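Local coordinates for GDSL-like Lipase/Acylhydrolase family protein (Neisseria meningitidis, PDB 4K7J), which probably removes O-linked acetyl groups from peptidoglycan, acting as a peptidoglycan O-acetylesterase of the SGNH hydrolase family, at residues Ser37-Lys42 and Glu369-Ser374; Leu43-Val46 and Gly51-Phe54; Ala183-Thr188 and Ile200-Pro205. All coordinates share one frame; numbering follows the deposited sequence.

From the N terminus, the chain enters helix 38-47, whose first turns belong to contact 1 and whose last turn belongs to contact 2. Contact 2 closes first, a short loop that brings the helix back onto the start of strand 53-60 of the mixed sheet. Contact 3 closes later and in series with it, joining 183-188 to 200-205 across the facing layers of the two antiparallel sheets. Contact 1 spans nearly the whole chain: the last turn of helix 354-373 returns to helix 38-47, and the other two contacts nest inside that loop. Contacts 1 and 2 touch, with Val372 CG2 against Leu43 CD1; contact 3 meets contact 2 where Thr53 packs on Glu203.

Contact 1. Residues Ser37-Lys42 and Glu369-Ser374; sequences SPWMKK and EELVRS
Met40 leaves its helix with CG anti to the backbone N (chi1 179°), then folds at chi2 and chi3, and this hooked shape carries its sulfur and methyl to Val372. On the other helix, Val372 keeps CG2 beside its own backbone N, the branch that meets the thioether: Met40 SD lies 3.7 Å from Val372 CG2. The methionine methyl also reaches Leu371, with Met40 CE 4.2 Å from Leu371 CG. One methyl of the same leucine, Leu371 CD2, approaches the indole edge near the ring plane, 4.3 Å from Trp39 CH2.

The short helical segments run almost perpendicular, at 89°, with their axes 11.5 Å apart at closest approach, a separation bridged by side-chain ends. Ser37 starts the first helix as its N-cap, its OG accepting from Met40 N at 3.2 Å. Met322 of strand 322-325 touches both Trp39 and Leu371, and Trp81 of helix 68-81 touches Val372, so the first and last long helices of the chain pack together beside the alpha/beta sheet. Between these segments the contact is small and wholly apolar, probably stabilised by dispersion and exclusion of water; a weak hydrogen bond from Gln44 NE2 to Val372 O adds a polar link between the same helices.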
loop_
_atom_site.group_PDB
_atom_site.type_symbol
_atom_site.label_atom_id
_atom_site.label_comp_id
_atom_site.label_asym_id
_atom_site.label_seq_id
_atom_site.Cartn_x
_atom_site.Cartn_y
_atom_site.Cartn_z
ATOM N N SER A 37 20.733 -6.650 -5.957
ATOM C CA SER A 37 20.189 -5.905 -4.821
ATOM C C SER A 37 19.986 -6.753 -3.564
ATOM O O SER A 37 19.761 -7.960 -3.648
ATOM C CB SER A 37 18.852 -5.260 -5.219
ATOM O OG SER A 37 17.841 -6.242 -5.404
ATOM N N PRO A 38 20.045 -6.109 -2.391
ATOM C CA PRO A 38 19.710 -6.776 -1.129
ATOM C C PRO A 38 18.302 -7.374 -1.125
ATOM O O PRO A 38 18.124 -8.477 -0.606
ATOM C CB PRO A 38 19.800 -5.645 -0.095
ATOM C CG PRO A 38 20.739 -4.658 -0.693
ATOM C CD PRO A 38 20.525 -4.731 -2.184
ATOM N N TRP A 39 17.317 -6.684 -1.692
ATOM C CA TRP A 39 15.942 -7.195 -1.607
ATOM C C TRP A 39 15.717 -8.441 -2.464
ATOM O O TRP A 39 14.964 -9.340 -2.089
ATOM C CB TRP A 39 14.901 -6.104 -1.914
ATOM C CG TRP A 39 14.913 -5.596 -3.316
ATOM C CD1 TRP A 39 15.605 -4.520 -3.797
ATOM C CD2 TRP A 39 14.192 -6.135 -4.426
ATOM N NE1 TRP A 39 15.356 -4.356 -5.136
ATOM C CE2 TRP A 39 14.494 -5.338 -5.547
ATOM C CE3 TRP A 39 13.324 -7.217 -4.582
ATOM C CZ2 TRP A 39 13.961 -5.590 -6.800
ATOM C CZ3 TRP A 39 12.793 -7.461 -5.833
ATOM C CH2 TRP A 39 13.113 -6.649 -6.922
ATOM N N MET A 40 16.370 -8.504 -3.615
ATOM C CA MET A 40 16.264 -9.693 -4.462
ATOM C C MET A 40 16.885 -10.902 -3.758
ATOM O O MET A 40 16.335 -12.004 -3.778
ATOM C CB MET A 40 16.965 -9.450 -5.796
ATOM C CG MET A 40 16.946 -10.622 -6.763
ATOM S SD MET A 40 15.300 -11.079 -7.335
ATOM C CE MET A 40 14.821 -9.621 -8.267
ATOM N N LYS A 41 18.036 -10.678 -3.134
ATOM C CA LYS A 41 18.722 -11.730 -2.394
ATOM C C LYS A 41 17.811 -12.268 -1.285
ATOM O O LYS A 41 17.732 -13.477 -1.059
ATOM C CB LYS A 41 20.043 -11.204 -1.830
ATOM C CG LYS A 41 20.916 -12.256 -1.163
ATOM C CD LYS A 41 22.154 -11.626 -0.537
ATOM C CE LYS A 41 23.129 -11.131 -1.599
ATOM N NZ LYS A 41 23.769 -12.263 -2.328
ATOM N N LYS A 42 17.085 -11.377 -0.621
ATOM C CA LYS A 42 16.137 -11.825 0.398
ATOM C C LYS A 42 14.948 -12.583 -0.212
ATOM O O LYS A 42 14.517 -13.599 0.334
ATOM C CB LYS A 42 15.663 -10.657 1.267
ATOM C CG LYS A 42 14.698 -11.075 2.363
ATOM C CD LYS A 42 14.323 -9.910 3.271
ATOM C CE LYS A 42 13.265 -10.351 4.266
ATOM N NZ LYS A 42 12.839 -9.259 5.187
ATOM N N GLU A 369 7.693 -11.945 -11.224
ATOM C CA GLU A 369 8.188 -13.317 -11.185
ATOM C C GLU A 369 9.235 -13.550 -12.280
ATOM O O GLU A 369 10.229 -14.254 -12.061
ATOM C CB GLU A 369 7.033 -14.321 -11.278
ATOM C CG GLU A 369 6.169 -14.378 -10.016
ATOM C CD GLU A 369 4.870 -15.159 -10.213
ATOM O OE1 GLU A 369 4.684 -15.765 -11.293
ATOM O OE2 GLU A 369 4.028 -15.162 -9.288
ATOM N N GLU A 370 9.023 -12.931 -13.441
ATOM C CA GLU A 370 9.982 -13.012 -14.541
ATOM C C GLU A 370 11.304 -12.432 -14.109
ATOM O O GLU A 370 12.368 -12.979 -14.415
ATOM C CB GLU A 370 9.502 -12.211 -15.749
ATOM C CG GLU A 370 8.381 -12.838 -16.544
ATOM C CD GLU A 370 8.088 -12.062 -17.818
ATOM O OE1 GLU A 370 8.899 -11.177 -18.166
ATOM O OE2 GLU A 370 7.050 -12.328 -18.467
ATOM N N LEU A 371 11.223 -11.307 -13.405
ATOM C CA LEU A 371 12.403 -10.557 -13.016
ATOM C C LEU A 371 13.233 -11.394 -12.067
ATOM O O LEU A 371 14.460 -11.443 -12.163
ATOM C CB LEU A 371 12.004 -9.231 -12.352
ATOM C CG LEU A 371 13.135 -8.328 -11.836
ATOM C CD1 LEU A 371 14.065 -7.884 -12.952
ATOM C CD2 LEU A 371 12.574 -7.113 -11.114
ATOM N N VAL A 372 12.544 -12.059 -11.151
ATOM C CA VAL A 372 13.190 -12.902 -10.162
ATOM C C VAL A 372 13.802 -14.120 -10.842
ATOM O O VAL A 372 14.951 -14.488 -10.574
ATOM C CB VAL A 372 12.180 -13.330 -9.088
ATOM C CG1 VAL A 372 12.678 -14.537 -8.297
ATOM C CG2 VAL A 372 11.885 -12.157 -8.174
ATOM N N ARG A 373 13.035 -14.721 -11.744
ATOM C CA ARG A 373 13.480 -15.892 -12.490
ATOM C C ARG A 373 14.754 -15.624 -13.282
ATOM O O ARG A 373 15.620 -16.488 -13.376
ATOM C CB ARG A 373 12.360 -16.395 -13.403
ATOM C CG ARG A 373 12.812 -17.361 -14.491
ATOM C CD ARG A 373 11.632 -18.120 -15.070
ATOM N NE ARG A 373 10.525 -17.236 -15.432
ATOM C CZ ARG A 373 9.370 -17.174 -14.774
ATOM N NH1 ARG A 373 9.165 -17.943 -13.710
ATOM N NH2 ARG A 373 8.420 -16.340 -15.181
ATOM N N SER A 374 14.880 -14.416 -13.820
ATOM C CA SER A 374 16.055 -14.037 -14.601
ATOM C C SER A 374 17.231 -13.596 -13.733
ATOM O O SER A 374 18.319 -13.337 -14.247
ATOM C CB SER A 374 15.709 -12.904 -15.565
ATOM O OG SER A 374 15.663 -11.659 -14.882
#

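Contact 2. Residues Leu43-Val46 and Gly51-Phe54; sequences LQSV and GETF
Leu43 sets its isobutyl group over one face of the Phe54 ring. Leu43 CG sits 3.8 Å from the centroid of the Phe54 ring and only 8° off the normal, a CH-pi contact near the ring centre. The leucine chi1 of -138°, off the staggered positions, goes with this placement of CG over the ring. Phe54 holds its CG anti to the backbone N, and chi2 of -86° stands the ring across its CA-CB bond, presenting a face to the helix. The two side chains cross at about a right angle, and Leu43 CB comes 3.8 Å from Phe54 CE2, toward the rim.

One turn further along the helix, Val46 turns CG2 beside its own backbone N and lays it against the backbone of Glu52 and the CB of Phe54. Val46 CG2 lies 3.7 Å from Glu52 O. Ile209 of the neighbouring strand 208-215 touches both Leu43 and Phe54, while Trp39 and Lys42 also pack on the aromatic side chain.

The outer edge of the contact is polar. Glu52, extended beyond CG, brings OE1 to 3.4 Å from Ser45 OG, but the serine hydroxyl bonds to the carbonyls of Lys41 and Lys42, and the carboxylate oxygen to Ser50 OG. This is a helix-turn-strand connection into strand 53-60, an interior strand of the mixed sheet between 242-246 and 208-215. Dispersion and CH-pi contacts seat the helix on that strand, and Lys42 NZ adds a polar tie from the preceding turn by bonding to Thr53 O.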
loop_
_atom_site.group_PDB
_atom_site.type_symbol
_atom_site.label_atom_id
_atom_site.label_comp_id
_atom_site.label_asym_id
_atom_site.label_seq_id
_atom_site.Cartn_x
_atom_site.Cartn_y
_atom_site.Cartn_z
ATOM N N LEU A 43 14.432 -12.109 -1.347
ATOM C CA LEU A 43 13.312 -12.797 -2.004
ATOM C C LEU A 43 13.696 -14.210 -2.418
ATOM O O LEU A 43 12.956 -15.160 -2.145
ATOM C CB LEU A 43 12.810 -12.028 -3.229
ATOM C CG LEU A 43 11.289 -11.937 -3.422
ATOM C CD1 LEU A 43 10.952 -11.804 -4.884
ATOM C CD2 LEU A 43 10.507 -13.091 -2.798
ATOM N N GLN A 44 14.852 -14.349 -3.070
ATOM C CA GLN A 44 15.332 -15.665 -3.493
ATOM C C GLN A 44 15.445 -16.649 -2.322
ATOM O O GLN A 44 15.005 -17.793 -2.421
ATOM C CB GLN A 44 16.677 -15.560 -4.229
ATOM C CG GLN A 44 16.656 -14.728 -5.521
ATOM C CD GLN A 44 16.062 -15.461 -6.721
ATOM O OE1 GLN A 44 15.386 -16.485 -6.583
ATOM N NE2 GLN A 44 16.320 -14.932 -7.915
ATOM N N SER A 45 16.023 -16.214 -1.207
ATOM C CA SER A 45 16.158 -17.122 -0.070
ATOM C C SER A 45 14.802 -17.485 0.524
ATOM O O SER A 45 14.607 -18.622 0.941
ATOM C CB SER A 45 17.130 -16.598 0.991
ATOM O OG SER A 45 16.862 -15.250 1.320
ATOM N N VAL A 46 13.867 -16.536 0.553
ATOM C CA VAL A 46 12.489 -16.861 0.930
ATOM C C VAL A 46 11.946 -17.907 -0.034
ATOM O O VAL A 46 11.352 -18.903 0.388
ATOM C CB VAL A 46 11.552 -15.632 0.912
ATOM C CG1 VAL A 46 10.104 -16.076 1.031
ATOM C CG2 VAL A 46 11.892 -14.678 2.042
ATOM N N GLY A 51 12.336 -18.988 5.600
ATOM C CA GLY A 51 11.498 -18.699 6.750
ATOM C C GLY A 51 11.401 -17.210 7.053
ATOM O O GLY A 51 10.657 -16.788 7.933
ATOM N N GLU A 52 12.157 -16.396 6.325
ATOM C CA GLU A 52 12.053 -14.954 6.493
ATOM C C GLU A 52 10.721 -14.435 5.936
ATOM O O GLU A 52 10.009 -15.157 5.228
ATOM C CB GLU A 52 13.220 -14.254 5.808
ATOM C CG GLU A 52 14.564 -14.502 6.461
ATOM C CD GLU A 52 15.695 -13.918 5.645
ATOM O OE1 GLU A 52 15.989 -14.477 4.566
ATOM O OE2 GLU A 52 16.276 -12.894 6.066
ATOM N N THR A 53 10.371 -13.197 6.276
ATOM C CA THR A 53 9.180 -12.578 5.702
ATOM C C THR A 53 9.583 -11.489 4.721
ATOM O O THR A 53 10.275 -10.539 5.089
ATOM C CB THR A 53 8.264 -11.962 6.775
ATOM O OG1 THR A 53 7.727 -13.001 7.602
ATOM C CG2 THR A 53 7.100 -11.200 6.119
ATOM N N PHE A 54 9.145 -11.623 3.470
ATOM C CA PHE A 54 9.416 -10.596 2.479
ATOM C C PHE A 54 8.192 -9.693 2.390
ATOM O O PHE A 54 7.108 -10.140 2.011
ATOM C CB PHE A 54 9.748 -11.206 1.118
ATOM C CG PHE A 54 10.198 -10.201 0.099
ATOM C CD1 PHE A 54 9.271 -9.503 -0.665
ATOM C CD2 PHE A 54 11.552 -9.953 -0.098
ATOM C CE1 PHE A 54 9.689 -8.569 -1.609
ATOM C CE2 PHE A 54 11.980 -9.024 -1.038
ATOM C CZ PHE A 54 11.044 -8.327 -1.794
#

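Contact 3. Residues Ala183-Thr188 and Ile200-Pro205; sequences AALPLT and INIENP
Ile202 puts both of its branches against leucines of 183-188. With CG1 beside the backbone N (chi1 -55°), Ile202 CD1 reaches Leu187 CD2 at 3.8 Å, the two chains meeting tip to tip. Ile202 CG2 points instead to Leu185, coming 3.8 Å from Leu185 CD1, and there the side chains cross at a slant. All three residues are buried, and their CB atoms are directed at the opposing segment. Further cover comes from Val149 and Val164 on Leu187, Ala139 on Leu185 and Ile86 on Ile202.

Away from these methyl contacts the segments diverge. Pro186, preceded by a cis peptide bond, lies on the exposed side of the turn, and Pro205 is exposed as well. The far side of the strand instead holds a buried polar pair: Asn201 ND2 donates to Glu203 OE2 at 3.1 Å, in the amide plane but from well above the carboxylate plane, and the same oxygen forms a salt bridge with Arg55.

Leu187 and Ile202 meet across two antiparallel sheets, and Leu185, from the turn joining 177-183 to 187-191, packs at their edge. Such face-to-face packing is typical of a beta-sandwich, consistent with a beta domain that accompanies the alpha/beta SGNH hydrolase domain.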
loop_
_atom_site.group_PDB
_atom_site.type_symbol
_atom_site.label_atom_id
_atom_site.label_comp_id
_atom_site.label_asym_id
_atom_site.label_seq_id
_atom_site.Cartn_x
_atom_site.Cartn_y
_atom_site.Cartn_z
ATOM N N ALA A 183 -0.195 -12.839 19.054
ATOM C CA ALA A 183 -1.543 -13.347 19.272
ATOM C C ALA A 183 -2.006 -14.098 18.038
ATOM O O ALA A 183 -1.352 -14.056 16.999
ATOM C CB ALA A 183 -2.500 -12.199 19.576
ATOM N N ALA A 184 -3.144 -14.767 18.145
ATOM C CA ALA A 184 -3.712 -15.467 17.006
ATOM C C ALA A 184 -4.881 -14.675 16.432
ATOM O O ALA A 184 -5.270 -13.638 16.972
ATOM C CB ALA A 184 -4.157 -16.871 17.411
ATOM N N LEU A 185 -5.422 -15.159 15.321
ATOM C CA LEU A 185 -6.658 -14.619 14.772
ATOM C C LEU A 185 -7.790 -15.594 15.103
ATOM O O LEU A 185 -7.578 -16.802 15.080
ATOM C CB LEU A 185 -6.521 -14.407 13.261
ATOM C CG LEU A 185 -5.663 -13.196 12.856
ATOM C CD1 LEU A 185 -5.115 -13.338 11.456
ATOM C CD2 LEU A 185 -6.485 -11.925 12.948
ATOM N N PRO A 186 -8.993 -15.083 15.431
ATOM C CA PRO A 186 -9.411 -13.677 15.515
ATOM C C PRO A 186 -8.674 -12.899 16.594
ATOM O O PRO A 186 -8.317 -13.448 17.632
ATOM C CB PRO A 186 -10.900 -13.766 15.872
ATOM C CG PRO A 186 -11.316 -15.131 15.444
ATOM C CD PRO A 186 -10.119 -15.998 15.690
ATOM N N LEU A 187 -8.448 -11.621 16.326
ATOM C CA LEU A 187 -7.633 -10.778 17.170
ATOM C C LEU A 187 -8.546 -9.745 17.800
ATOM O O LEU A 187 -9.192 -8.993 17.085
ATOM C CB LEU A 187 -6.599 -10.056 16.301
ATOM C CG LEU A 187 -5.556 -9.173 16.966
ATOM C CD1 LEU A 187 -4.769 -10.042 17.890
ATOM C CD2 LEU A 187 -4.629 -8.567 15.920
ATOM N N THR A 188 -8.592 -9.702 19.126
ATOM C CA THR A 188 -9.453 -8.748 19.826
ATOM C C THR A 188 -8.621 -7.786 20.658
ATOM O O THR A 188 -7.822 -8.202 21.482
ATOM C CB THR A 188 -10.488 -9.466 20.704
ATOM O OG1 THR A 188 -11.358 -10.227 19.863
ATOM C CG2 THR A 188 -11.323 -8.462 21.495
ATOM N N ILE A 200 -2.118 -2.076 11.526
ATOM C CA ILE A 200 -1.805 -3.176 12.418
ATOM C C ILE A 200 -1.216 -4.306 11.583
ATOM O O ILE A 200 -1.841 -4.772 10.631
ATOM C CB ILE A 200 -3.080 -3.693 13.087
ATOM C CG1 ILE A 200 -3.699 -2.613 13.970
ATOM C CG2 ILE A 200 -2.798 -4.960 13.880
ATOM C CD1 ILE A 200 -5.000 -3.031 14.604
ATOM N N ASN A 201 -0.009 -4.735 11.927
ATOM C CA ASN A 201 0.681 -5.752 11.141
ATOM C C ASN A 201 0.449 -7.115 11.726
ATOM O O ASN A 201 0.666 -7.323 12.915
ATOM C CB ASN A 201 2.182 -5.507 11.114
ATOM C CG ASN A 201 2.894 -6.422 10.133
ATOM O OD1 ASN A 201 2.318 -6.823 9.124
ATOM N ND2 ASN A 201 4.143 -6.773 10.435
ATOM N N ILE A 202 0.018 -8.047 10.889
ATOM C CA ILE A 202 -0.271 -9.401 11.339
ATOM C C ILE A 202 0.458 -10.391 10.425
ATOM O O ILE A 202 0.082 -10.557 9.263
ATOM C CB ILE A 202 -1.791 -9.641 11.345
ATOM C CG1 ILE A 202 -2.482 -8.561 12.197
ATOM C CG2 ILE A 202 -2.133 -11.045 11.835
ATOM C CD1 ILE A 202 -3.992 -8.593 12.138
ATOM N N GLU A 203 1.505 -11.024 10.958
ATOM C CA GLU A 203 2.430 -11.850 10.179
ATOM C C GLU A 203 2.495 -13.285 10.702
ATOM O O GLU A 203 2.482 -13.524 11.911
ATOM C CB GLU A 203 3.851 -11.258 10.215
ATOM C CG GLU A 203 4.073 -10.057 9.332
ATOM C CD GLU A 203 5.497 -9.536 9.392
ATOM O OE1 GLU A 203 6.293 -10.026 10.229
ATOM O OE2 GLU A 203 5.823 -8.628 8.597
ATOM N N ASN A 204 2.582 -14.235 9.781
ATOM C CA ASN A 204 2.734 -15.641 10.127
ATOM C C ASN A 204 4.217 -15.935 10.389
ATOM O O ASN A 204 5.075 -15.620 9.564
ATOM C CB ASN A 204 2.120 -16.503 9.004
ATOM C CG ASN A 204 2.796 -17.859 8.828
ATOM O OD1 ASN A 204 3.223 -18.513 9.789
ATOM N ND2 ASN A 204 2.869 -18.300 7.575
ATOM N N PRO A 205 4.521 -16.521 11.559
ATOM C CA PRO A 205 5.886 -16.820 12.024
ATOM C C PRO A 205 6.692 -17.738 11.093
ATOM O O PRO A 205 7.923 -17.699 11.127
ATOM C CB PRO A 205 5.649 -17.522 13.366
ATOM C CG PRO A 205 4.243 -18.049 13.280
ATOM C CD PRO A 205 3.502 -17.005 12.507
#